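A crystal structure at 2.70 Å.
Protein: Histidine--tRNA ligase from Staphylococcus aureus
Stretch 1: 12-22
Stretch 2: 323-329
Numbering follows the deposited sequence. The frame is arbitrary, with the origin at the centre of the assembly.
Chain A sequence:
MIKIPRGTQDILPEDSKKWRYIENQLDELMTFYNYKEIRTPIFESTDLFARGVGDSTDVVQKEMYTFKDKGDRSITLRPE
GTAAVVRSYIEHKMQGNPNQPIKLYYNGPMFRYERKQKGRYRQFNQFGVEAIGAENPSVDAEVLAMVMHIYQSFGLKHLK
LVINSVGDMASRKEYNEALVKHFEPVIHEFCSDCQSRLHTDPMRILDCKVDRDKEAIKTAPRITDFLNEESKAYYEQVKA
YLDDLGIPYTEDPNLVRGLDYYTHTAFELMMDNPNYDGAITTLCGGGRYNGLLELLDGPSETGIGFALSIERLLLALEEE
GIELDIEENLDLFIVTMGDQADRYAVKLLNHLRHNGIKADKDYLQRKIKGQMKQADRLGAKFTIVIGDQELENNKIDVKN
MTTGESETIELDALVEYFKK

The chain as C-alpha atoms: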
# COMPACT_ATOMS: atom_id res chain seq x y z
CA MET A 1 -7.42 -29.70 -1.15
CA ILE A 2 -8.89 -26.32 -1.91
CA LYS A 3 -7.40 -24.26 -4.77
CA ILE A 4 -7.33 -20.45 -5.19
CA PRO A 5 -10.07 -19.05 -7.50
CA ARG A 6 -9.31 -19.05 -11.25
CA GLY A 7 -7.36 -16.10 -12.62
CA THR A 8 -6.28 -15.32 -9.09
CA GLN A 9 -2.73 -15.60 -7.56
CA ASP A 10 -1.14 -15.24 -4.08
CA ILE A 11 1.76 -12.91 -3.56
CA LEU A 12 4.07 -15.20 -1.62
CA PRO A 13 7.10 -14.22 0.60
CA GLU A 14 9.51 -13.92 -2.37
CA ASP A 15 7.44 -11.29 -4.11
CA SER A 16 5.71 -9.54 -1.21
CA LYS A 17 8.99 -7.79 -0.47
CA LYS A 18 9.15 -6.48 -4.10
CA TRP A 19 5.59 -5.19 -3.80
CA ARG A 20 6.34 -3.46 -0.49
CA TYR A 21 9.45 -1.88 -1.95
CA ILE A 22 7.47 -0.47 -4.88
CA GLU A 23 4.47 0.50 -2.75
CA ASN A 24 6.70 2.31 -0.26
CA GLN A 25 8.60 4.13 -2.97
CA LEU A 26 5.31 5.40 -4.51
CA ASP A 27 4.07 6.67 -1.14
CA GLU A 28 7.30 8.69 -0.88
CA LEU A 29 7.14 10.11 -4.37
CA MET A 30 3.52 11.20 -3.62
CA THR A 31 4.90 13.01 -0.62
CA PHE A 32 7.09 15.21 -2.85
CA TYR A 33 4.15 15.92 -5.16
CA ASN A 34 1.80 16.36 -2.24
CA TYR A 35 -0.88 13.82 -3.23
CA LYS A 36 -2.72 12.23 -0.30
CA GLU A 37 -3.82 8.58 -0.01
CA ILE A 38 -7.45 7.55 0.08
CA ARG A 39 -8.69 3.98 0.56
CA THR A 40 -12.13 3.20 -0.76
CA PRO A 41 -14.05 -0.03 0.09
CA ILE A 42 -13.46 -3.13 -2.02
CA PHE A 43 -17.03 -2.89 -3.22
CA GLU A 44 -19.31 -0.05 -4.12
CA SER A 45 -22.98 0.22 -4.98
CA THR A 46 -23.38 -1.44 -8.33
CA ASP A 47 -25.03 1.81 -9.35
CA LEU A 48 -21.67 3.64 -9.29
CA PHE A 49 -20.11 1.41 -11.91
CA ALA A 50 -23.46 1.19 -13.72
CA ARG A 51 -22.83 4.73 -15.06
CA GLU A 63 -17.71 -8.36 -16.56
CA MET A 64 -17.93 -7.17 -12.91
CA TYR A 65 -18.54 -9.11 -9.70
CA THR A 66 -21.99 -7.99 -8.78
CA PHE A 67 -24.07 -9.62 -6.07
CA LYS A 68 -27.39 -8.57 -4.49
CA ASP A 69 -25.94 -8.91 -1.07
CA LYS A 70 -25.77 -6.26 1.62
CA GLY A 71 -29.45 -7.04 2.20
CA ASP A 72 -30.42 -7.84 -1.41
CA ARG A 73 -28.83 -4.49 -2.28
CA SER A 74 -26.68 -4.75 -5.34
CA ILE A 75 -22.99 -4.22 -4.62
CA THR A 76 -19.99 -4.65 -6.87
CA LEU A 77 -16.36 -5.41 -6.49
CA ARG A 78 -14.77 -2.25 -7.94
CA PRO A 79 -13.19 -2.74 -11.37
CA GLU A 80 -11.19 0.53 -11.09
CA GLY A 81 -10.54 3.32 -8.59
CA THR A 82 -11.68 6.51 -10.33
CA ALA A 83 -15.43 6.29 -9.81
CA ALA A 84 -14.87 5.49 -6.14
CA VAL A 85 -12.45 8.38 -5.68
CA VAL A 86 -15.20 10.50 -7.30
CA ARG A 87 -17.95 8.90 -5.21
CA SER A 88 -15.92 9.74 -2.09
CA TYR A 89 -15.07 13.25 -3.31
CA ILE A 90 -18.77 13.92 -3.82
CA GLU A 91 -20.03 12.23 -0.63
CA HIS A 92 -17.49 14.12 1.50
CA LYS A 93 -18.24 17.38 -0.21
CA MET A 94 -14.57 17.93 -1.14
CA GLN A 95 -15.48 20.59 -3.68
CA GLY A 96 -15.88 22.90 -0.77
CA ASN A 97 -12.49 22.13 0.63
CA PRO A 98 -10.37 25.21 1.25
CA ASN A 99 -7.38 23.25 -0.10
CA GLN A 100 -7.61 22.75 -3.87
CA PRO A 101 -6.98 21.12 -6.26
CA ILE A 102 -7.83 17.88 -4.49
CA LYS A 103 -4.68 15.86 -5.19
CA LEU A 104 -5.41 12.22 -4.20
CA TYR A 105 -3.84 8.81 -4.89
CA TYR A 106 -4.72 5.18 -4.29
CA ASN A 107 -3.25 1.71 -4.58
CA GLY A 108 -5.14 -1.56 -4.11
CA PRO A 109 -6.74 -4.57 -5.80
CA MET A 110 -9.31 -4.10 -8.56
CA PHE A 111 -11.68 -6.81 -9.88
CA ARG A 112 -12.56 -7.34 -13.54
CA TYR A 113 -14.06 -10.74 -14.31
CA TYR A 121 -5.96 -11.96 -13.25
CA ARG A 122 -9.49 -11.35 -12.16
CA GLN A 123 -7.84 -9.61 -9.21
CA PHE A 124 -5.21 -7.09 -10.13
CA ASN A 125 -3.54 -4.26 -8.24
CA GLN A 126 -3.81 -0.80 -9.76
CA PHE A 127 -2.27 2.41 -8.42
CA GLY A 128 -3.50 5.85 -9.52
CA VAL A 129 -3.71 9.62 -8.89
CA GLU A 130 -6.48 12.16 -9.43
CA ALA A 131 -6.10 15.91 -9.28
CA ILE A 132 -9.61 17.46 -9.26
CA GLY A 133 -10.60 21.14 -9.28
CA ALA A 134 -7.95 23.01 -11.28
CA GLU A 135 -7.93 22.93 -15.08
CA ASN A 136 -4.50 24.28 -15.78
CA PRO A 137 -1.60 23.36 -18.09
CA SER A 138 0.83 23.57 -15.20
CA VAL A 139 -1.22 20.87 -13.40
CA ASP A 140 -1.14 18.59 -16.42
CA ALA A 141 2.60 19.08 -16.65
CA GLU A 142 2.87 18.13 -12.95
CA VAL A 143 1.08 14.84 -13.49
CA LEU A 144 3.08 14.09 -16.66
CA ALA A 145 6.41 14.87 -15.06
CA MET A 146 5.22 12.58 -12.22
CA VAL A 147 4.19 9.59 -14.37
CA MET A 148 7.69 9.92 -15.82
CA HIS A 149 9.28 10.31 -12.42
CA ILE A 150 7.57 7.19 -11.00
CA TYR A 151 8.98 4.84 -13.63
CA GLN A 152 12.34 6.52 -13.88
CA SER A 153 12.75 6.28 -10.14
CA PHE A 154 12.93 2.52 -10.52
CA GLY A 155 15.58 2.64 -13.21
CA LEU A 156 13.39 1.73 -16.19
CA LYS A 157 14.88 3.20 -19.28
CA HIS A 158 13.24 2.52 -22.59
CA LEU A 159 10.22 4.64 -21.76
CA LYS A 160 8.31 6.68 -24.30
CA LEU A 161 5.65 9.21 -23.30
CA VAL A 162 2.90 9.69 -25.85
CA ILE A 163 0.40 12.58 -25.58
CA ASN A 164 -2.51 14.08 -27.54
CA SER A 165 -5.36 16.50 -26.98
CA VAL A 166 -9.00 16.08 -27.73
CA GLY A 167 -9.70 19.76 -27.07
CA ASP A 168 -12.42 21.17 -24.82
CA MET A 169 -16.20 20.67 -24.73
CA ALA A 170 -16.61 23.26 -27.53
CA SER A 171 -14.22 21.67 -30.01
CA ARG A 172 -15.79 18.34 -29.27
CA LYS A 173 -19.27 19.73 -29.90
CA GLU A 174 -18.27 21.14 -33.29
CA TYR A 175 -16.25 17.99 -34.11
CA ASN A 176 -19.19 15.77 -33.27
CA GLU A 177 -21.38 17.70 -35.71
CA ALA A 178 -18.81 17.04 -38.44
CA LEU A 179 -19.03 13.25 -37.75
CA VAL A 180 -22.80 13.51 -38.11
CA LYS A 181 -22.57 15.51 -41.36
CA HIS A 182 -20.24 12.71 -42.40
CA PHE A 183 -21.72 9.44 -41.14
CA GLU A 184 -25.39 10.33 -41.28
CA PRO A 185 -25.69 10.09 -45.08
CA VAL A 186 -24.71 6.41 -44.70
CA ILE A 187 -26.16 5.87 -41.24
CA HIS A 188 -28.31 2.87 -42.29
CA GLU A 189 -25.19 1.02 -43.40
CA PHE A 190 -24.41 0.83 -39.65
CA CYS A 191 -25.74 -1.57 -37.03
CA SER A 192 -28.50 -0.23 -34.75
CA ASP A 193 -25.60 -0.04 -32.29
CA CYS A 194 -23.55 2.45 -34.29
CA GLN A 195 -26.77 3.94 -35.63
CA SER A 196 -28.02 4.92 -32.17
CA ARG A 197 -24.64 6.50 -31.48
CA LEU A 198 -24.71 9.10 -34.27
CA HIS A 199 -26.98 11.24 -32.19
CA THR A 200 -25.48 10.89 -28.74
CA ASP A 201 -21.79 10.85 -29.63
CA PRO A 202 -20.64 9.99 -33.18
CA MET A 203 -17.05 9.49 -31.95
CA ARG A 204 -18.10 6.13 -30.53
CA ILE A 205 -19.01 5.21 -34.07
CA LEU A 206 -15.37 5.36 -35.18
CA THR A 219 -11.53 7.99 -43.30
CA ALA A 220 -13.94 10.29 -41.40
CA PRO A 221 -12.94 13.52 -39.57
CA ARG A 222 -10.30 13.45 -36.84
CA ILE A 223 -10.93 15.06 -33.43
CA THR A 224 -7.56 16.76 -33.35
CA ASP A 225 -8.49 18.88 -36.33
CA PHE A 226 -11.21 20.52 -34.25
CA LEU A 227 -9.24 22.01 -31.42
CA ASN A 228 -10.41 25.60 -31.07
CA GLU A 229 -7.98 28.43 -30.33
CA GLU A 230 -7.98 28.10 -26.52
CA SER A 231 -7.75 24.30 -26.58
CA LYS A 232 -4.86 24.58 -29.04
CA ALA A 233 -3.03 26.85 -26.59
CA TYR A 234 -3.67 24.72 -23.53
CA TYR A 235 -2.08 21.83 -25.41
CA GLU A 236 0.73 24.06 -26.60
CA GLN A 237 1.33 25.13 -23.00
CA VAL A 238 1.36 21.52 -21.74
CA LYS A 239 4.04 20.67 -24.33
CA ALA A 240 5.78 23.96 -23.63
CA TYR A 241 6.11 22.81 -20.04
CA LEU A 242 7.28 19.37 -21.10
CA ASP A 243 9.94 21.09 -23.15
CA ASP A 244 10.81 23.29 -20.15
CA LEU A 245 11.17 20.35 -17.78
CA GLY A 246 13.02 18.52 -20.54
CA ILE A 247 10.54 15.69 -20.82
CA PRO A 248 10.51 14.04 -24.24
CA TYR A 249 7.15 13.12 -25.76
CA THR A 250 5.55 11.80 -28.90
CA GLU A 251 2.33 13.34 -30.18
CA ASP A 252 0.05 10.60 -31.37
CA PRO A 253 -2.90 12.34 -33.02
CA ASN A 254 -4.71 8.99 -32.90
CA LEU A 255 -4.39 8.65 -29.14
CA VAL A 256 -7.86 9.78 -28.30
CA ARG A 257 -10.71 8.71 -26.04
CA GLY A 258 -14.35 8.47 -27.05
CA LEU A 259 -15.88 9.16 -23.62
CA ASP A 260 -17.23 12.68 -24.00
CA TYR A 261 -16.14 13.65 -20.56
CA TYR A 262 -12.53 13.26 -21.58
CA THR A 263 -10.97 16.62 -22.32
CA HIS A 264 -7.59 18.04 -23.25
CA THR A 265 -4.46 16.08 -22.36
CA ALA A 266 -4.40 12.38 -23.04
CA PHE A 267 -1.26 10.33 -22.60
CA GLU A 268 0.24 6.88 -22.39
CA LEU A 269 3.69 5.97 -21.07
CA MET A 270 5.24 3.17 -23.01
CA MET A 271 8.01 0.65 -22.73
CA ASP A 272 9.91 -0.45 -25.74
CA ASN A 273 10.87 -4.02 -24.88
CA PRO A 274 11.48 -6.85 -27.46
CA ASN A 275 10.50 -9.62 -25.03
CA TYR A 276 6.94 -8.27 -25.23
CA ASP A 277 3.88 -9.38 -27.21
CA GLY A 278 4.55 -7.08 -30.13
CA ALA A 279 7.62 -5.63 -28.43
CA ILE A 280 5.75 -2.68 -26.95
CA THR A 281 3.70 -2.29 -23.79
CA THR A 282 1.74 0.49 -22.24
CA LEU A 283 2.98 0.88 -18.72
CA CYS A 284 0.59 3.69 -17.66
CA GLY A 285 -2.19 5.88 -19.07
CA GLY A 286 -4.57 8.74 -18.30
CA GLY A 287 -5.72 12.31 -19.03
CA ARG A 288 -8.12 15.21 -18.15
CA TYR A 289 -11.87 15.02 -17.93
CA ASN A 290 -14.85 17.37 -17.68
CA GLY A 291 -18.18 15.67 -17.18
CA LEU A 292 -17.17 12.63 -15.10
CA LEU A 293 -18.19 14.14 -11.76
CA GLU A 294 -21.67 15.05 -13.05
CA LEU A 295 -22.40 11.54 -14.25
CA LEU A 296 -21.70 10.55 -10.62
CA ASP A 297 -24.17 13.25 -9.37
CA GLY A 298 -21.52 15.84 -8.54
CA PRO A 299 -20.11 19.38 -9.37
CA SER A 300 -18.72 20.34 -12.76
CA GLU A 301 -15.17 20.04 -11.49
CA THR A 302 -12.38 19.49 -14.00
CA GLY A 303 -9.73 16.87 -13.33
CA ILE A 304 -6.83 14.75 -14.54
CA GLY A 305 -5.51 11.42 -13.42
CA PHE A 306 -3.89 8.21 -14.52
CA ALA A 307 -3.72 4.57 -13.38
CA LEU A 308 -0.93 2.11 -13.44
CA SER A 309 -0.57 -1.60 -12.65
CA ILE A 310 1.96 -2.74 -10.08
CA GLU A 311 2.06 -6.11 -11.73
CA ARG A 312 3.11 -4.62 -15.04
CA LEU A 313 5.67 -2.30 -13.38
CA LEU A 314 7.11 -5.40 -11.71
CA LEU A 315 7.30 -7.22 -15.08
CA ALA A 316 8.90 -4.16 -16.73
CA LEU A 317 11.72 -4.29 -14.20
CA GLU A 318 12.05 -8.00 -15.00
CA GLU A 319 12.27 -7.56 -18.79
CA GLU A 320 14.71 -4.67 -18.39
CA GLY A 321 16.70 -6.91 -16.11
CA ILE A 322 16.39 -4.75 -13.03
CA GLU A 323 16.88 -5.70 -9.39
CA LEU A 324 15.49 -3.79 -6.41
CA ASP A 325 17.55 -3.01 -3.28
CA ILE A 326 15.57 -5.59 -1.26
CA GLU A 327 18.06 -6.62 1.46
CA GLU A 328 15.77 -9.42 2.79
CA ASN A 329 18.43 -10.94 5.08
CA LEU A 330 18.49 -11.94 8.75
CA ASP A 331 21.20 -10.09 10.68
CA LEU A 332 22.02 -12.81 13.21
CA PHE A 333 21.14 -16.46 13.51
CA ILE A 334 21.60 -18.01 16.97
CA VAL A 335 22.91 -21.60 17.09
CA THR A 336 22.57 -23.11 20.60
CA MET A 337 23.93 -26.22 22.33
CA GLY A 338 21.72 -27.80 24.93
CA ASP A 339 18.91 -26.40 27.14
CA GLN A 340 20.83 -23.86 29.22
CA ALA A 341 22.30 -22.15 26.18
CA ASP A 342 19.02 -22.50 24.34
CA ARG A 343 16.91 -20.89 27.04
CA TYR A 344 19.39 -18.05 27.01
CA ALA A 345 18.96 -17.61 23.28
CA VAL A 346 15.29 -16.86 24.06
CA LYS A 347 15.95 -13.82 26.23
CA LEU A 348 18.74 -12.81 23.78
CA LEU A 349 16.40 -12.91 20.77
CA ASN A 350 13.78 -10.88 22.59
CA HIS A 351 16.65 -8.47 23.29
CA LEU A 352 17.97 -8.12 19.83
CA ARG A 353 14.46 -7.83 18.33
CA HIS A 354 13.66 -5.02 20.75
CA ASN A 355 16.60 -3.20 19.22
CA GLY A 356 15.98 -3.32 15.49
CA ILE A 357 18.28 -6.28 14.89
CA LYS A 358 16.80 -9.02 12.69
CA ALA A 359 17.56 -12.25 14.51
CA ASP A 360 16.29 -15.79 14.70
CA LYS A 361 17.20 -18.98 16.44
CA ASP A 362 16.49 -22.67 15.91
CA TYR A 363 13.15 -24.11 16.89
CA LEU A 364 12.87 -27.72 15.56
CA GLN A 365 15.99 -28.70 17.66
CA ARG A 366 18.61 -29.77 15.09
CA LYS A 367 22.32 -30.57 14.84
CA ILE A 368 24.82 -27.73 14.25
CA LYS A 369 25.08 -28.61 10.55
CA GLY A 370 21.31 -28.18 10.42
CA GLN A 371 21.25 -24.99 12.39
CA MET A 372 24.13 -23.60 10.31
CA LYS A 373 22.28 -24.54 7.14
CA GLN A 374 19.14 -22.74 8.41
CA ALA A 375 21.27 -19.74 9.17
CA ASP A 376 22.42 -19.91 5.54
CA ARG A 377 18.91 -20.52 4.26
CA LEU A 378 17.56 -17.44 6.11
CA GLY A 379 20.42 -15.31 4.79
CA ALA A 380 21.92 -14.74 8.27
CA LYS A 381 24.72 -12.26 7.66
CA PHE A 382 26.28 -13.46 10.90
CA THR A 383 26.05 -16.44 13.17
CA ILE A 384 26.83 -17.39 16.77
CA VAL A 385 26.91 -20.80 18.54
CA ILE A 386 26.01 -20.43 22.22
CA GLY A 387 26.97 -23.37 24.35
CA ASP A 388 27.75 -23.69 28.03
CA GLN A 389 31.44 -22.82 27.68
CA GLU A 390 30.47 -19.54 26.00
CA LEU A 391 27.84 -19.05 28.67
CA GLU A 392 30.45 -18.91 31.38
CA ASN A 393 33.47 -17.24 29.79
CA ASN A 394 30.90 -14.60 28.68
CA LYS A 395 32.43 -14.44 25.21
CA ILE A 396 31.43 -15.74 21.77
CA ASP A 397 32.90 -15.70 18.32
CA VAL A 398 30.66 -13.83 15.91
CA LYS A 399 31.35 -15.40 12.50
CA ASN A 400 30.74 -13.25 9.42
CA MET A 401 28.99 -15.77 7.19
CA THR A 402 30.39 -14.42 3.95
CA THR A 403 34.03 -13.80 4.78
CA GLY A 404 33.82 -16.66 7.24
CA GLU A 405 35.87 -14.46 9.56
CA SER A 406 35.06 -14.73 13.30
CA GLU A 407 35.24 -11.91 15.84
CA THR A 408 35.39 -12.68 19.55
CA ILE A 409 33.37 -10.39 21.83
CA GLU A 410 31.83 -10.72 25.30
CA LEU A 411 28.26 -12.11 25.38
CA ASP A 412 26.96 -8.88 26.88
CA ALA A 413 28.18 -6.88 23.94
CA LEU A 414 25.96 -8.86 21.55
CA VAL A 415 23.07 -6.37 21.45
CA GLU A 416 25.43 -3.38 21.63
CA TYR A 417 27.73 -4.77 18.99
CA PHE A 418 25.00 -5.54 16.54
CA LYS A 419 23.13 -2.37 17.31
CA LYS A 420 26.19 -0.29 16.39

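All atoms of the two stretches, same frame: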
# COMPACT_ATOMS: atom_id res chain seq x y z
N LEU A 12 3.36 -14.48 -2.67
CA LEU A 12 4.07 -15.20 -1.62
C LEU A 12 5.32 -14.46 -1.12
O LEU A 12 5.78 -13.53 -1.76
CB LEU A 12 4.40 -16.60 -2.12
CG LEU A 12 3.22 -17.46 -2.59
CD1 LEU A 12 3.71 -18.85 -2.83
CD2 LEU A 12 2.11 -17.50 -1.55
N PRO A 13 5.90 -14.86 0.03
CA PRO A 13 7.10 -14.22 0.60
C PRO A 13 8.25 -13.73 -0.29
O PRO A 13 8.96 -12.80 0.09
CB PRO A 13 7.58 -15.25 1.62
CG PRO A 13 6.31 -15.76 2.13
CD PRO A 13 5.43 -15.95 0.91
N GLU A 14 8.43 -14.32 -1.47
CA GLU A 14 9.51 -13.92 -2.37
C GLU A 14 9.21 -12.64 -3.12
O GLU A 14 10.11 -11.87 -3.46
CB GLU A 14 9.81 -14.99 -3.41
CG GLU A 14 11.05 -14.63 -4.24
CD GLU A 14 11.21 -15.49 -5.49
OE1 GLU A 14 11.43 -16.71 -5.35
OE2 GLU A 14 11.14 -14.93 -6.61
N ASP A 15 7.93 -12.45 -3.40
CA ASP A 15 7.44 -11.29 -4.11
C ASP A 15 6.90 -10.18 -3.23
O ASP A 15 7.03 -9.00 -3.57
CB ASP A 15 6.35 -11.73 -5.05
CG ASP A 15 6.76 -12.90 -5.85
OD1 ASP A 15 7.88 -12.84 -6.38
OD2 ASP A 15 6.00 -13.89 -5.93
N SER A 16 6.27 -10.55 -2.11
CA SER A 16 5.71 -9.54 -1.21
C SER A 16 6.70 -8.44 -0.91
O SER A 16 6.33 -7.28 -0.94
CB SER A 16 5.16 -10.15 0.07
OG SER A 16 6.17 -10.85 0.74
N LYS A 17 7.96 -8.80 -0.72
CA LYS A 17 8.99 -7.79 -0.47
C LYS A 17 9.20 -6.79 -1.63
O LYS A 17 9.54 -5.62 -1.39
CB LYS A 17 10.32 -8.46 -0.10
CG LYS A 17 10.94 -9.31 -1.22
CD LYS A 17 11.98 -10.27 -0.68
CE LYS A 17 12.61 -11.07 -1.80
NZ LYS A 17 13.44 -12.20 -1.29
N LYS A 18 8.99 -7.27 -2.87
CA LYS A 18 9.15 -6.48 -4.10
C LYS A 18 8.00 -5.53 -4.19
O LYS A 18 8.16 -4.41 -4.64
CB LYS A 18 9.13 -7.39 -5.33
CG LYS A 18 10.24 -8.40 -5.42
CD LYS A 18 9.95 -9.34 -6.57
CE LYS A 18 11.09 -10.31 -6.92
NZ LYS A 18 11.42 -11.27 -5.83
N TRP A 19 6.81 -6.02 -3.82
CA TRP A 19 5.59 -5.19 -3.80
C TRP A 19 5.74 -4.09 -2.75
O TRP A 19 5.47 -2.93 -3.04
CB TRP A 19 4.36 -6.02 -3.42
CG TRP A 19 3.78 -6.76 -4.52
CD1 TRP A 19 4.26 -7.90 -5.09
CD2 TRP A 19 2.62 -6.40 -5.28
NE1 TRP A 19 3.48 -8.27 -6.16
CE2 TRP A 19 2.46 -7.37 -6.29
CE3 TRP A 19 1.70 -5.36 -5.19
CZ2 TRP A 19 1.42 -7.31 -7.22
CZ3 TRP A 19 0.66 -5.31 -6.11
CH2 TRP A 19 0.53 -6.28 -7.10
N ARG A 20 6.17 -4.45 -1.55
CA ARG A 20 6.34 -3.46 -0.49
C ARG A 20 7.38 -2.43 -0.83
O ARG A 20 7.25 -1.27 -0.44
CB ARG A 20 6.68 -4.10 0.84
CG ARG A 20 5.59 -5.03 1.32
CD ARG A 20 5.82 -5.34 2.76
NE ARG A 20 7.15 -5.88 2.97
CZ ARG A 20 7.37 -7.17 3.11
NH1 ARG A 20 8.59 -7.63 3.30
NH2 ARG A 20 6.35 -8.00 3.08
N TYR A 21 8.42 -2.83 -1.54
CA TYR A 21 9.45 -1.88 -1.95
C TYR A 21 8.84 -0.82 -2.89
O TYR A 21 9.03 0.40 -2.71
CB TYR A 21 10.57 -2.62 -2.66
CG TYR A 21 11.63 -1.70 -3.14
CD1 TYR A 21 11.59 -1.19 -4.43
CD2 TYR A 21 12.68 -1.34 -2.32
CE1 TYR A 21 12.55 -0.35 -4.89
CE2 TYR A 21 13.68 -0.48 -2.80
CZ TYR A 21 13.59 -0.01 -4.09
OH TYR A 21 14.57 0.79 -4.60
N ILE A 22 8.13 -1.31 -3.91
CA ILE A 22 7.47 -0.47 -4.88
C ILE A 22 6.40 0.40 -4.19
O ILE A 22 6.43 1.62 -4.32
CB ILE A 22 6.86 -1.35 -5.97
CG1 ILE A 22 7.98 -1.85 -6.86
CG2 ILE A 22 5.81 -0.58 -6.76
CD1 ILE A 22 7.56 -2.93 -7.82
N GLU A 323 16.97 -5.16 -10.74
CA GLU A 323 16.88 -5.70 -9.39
C GLU A 323 16.66 -4.55 -8.41
O GLU A 323 17.19 -3.45 -8.58
CB GLU A 323 18.15 -6.48 -9.05
N LEU A 324 15.83 -4.79 -7.41
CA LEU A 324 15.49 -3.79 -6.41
C LEU A 324 16.36 -4.00 -5.19
O LEU A 324 16.67 -5.13 -4.87
CB LEU A 324 14.02 -3.95 -6.03
CG LEU A 324 13.10 -3.87 -7.24
CD1 LEU A 324 11.75 -4.50 -6.96
CD2 LEU A 324 12.97 -2.42 -7.68
N ASP A 325 16.72 -2.92 -4.49
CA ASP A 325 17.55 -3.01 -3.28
C ASP A 325 16.83 -3.68 -2.10
O ASP A 325 16.80 -3.13 -1.00
CB ASP A 325 18.00 -1.61 -2.82
CG ASP A 325 19.23 -1.09 -3.57
OD1 ASP A 325 19.39 -1.43 -4.77
OD2 ASP A 325 20.01 -0.32 -2.95
N ILE A 326 16.31 -4.88 -2.31
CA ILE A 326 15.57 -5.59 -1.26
C ILE A 326 16.54 -6.44 -0.44
O ILE A 326 16.73 -7.62 -0.74
CB ILE A 326 14.51 -6.48 -1.89
CG1 ILE A 326 13.72 -5.68 -2.90
CG2 ILE A 326 13.55 -6.96 -0.87
CD1 ILE A 326 13.14 -4.46 -2.34
N GLU A 327 17.08 -5.88 0.64
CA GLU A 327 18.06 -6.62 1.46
C GLU A 327 17.65 -7.96 2.05
O GLU A 327 18.53 -8.76 2.37
CB GLU A 327 18.65 -5.75 2.58
CG GLU A 327 19.92 -6.37 3.19
CD GLU A 327 20.50 -5.58 4.36
OE1 GLU A 327 20.29 -6.01 5.51
OE2 GLU A 327 21.18 -4.55 4.11
N GLU A 328 16.35 -8.19 2.21
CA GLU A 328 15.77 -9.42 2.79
C GLU A 328 16.76 -10.47 3.36
O GLU A 328 16.86 -11.60 2.86
CB GLU A 328 14.84 -10.07 1.76
CG GLU A 328 13.48 -10.48 2.34
CD GLU A 328 13.30 -11.98 2.47
OE1 GLU A 328 12.55 -12.55 1.64
OE2 GLU A 328 13.92 -12.57 3.38
N ASN A 329 17.42 -10.10 4.45
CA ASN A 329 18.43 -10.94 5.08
C ASN A 329 18.35 -10.83 6.59
O ASN A 329 18.20 -9.73 7.11
CB ASN A 329 19.83 -10.45 4.68
CG ASN A 329 20.51 -11.34 3.68
OD1 ASN A 329 19.87 -11.91 2.79
ND2 ASN A 329 21.83 -11.46 3.81

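Residues 323-329, an irregular segment without helix or strand, lie against one side of the helix that runs through Ser16 to Ile22 and continues beyond it. The backbones come closest at Lys17 and Ile326, whose CA atoms are 7.0 Å apart, and no backbone hydrogen bond joins the two stretches. Each stretch has backbone hydrogen bonds of its own. In the helix, Tyr21 N donates to Lys17 O (3.0 Å), Arg20 N to Ser16 O (2.9 Å) and Ile22 N to Lys18 O (3.2 Å); in the loop, Ile326 N donates to Leu324 O (2.6 Å), a tight local turn about Asp325. The contact, which buries 411 Å² in all, is made mainly by side chains. Lys17 and Tyr21, one helical turn apart, both direct CA-to-CB toward the loop. Leu324 CB sits over one face of the Tyr21 ring, 4.2 Å from its centroid and 18° off the normal, a CH-pi contact, while Leu324 CD2 reaches Tyr21 CE1 at 3.5 Å. Ile326 CD1 approaches Tyr21 CD2 obliquely at a close 3.2 Å, and Ile326 CG2 packs on the aliphatic part of Lys17, 3.5 Å from Lys17 CG. Beyond that apolar stem, the nearly extended Lys17 chain carries its ammonium to the carboxylate of Glu328: Lys17 NZ donates to Glu328 OE1 at 3.1 Å, a salt bridge and the only hydrogen bond between the stretches. Glu328 OE2 is satisfied elsewhere in the structure, but the high B of this residue advises caution about its exact position. Lys18 touches Leu324 only through its stem (CB to CD1, 4.2 Å); its end leads away, and Lys18 NZ donates to Glu14 O (2.8 Å), with long salt bridges to Glu14 OE2 (3.8 Å) and Asp15 OD1 (3.9 Å). Ser16 OG and Arg20 NH2 find their hydrogen bonds elsewhere in the structure.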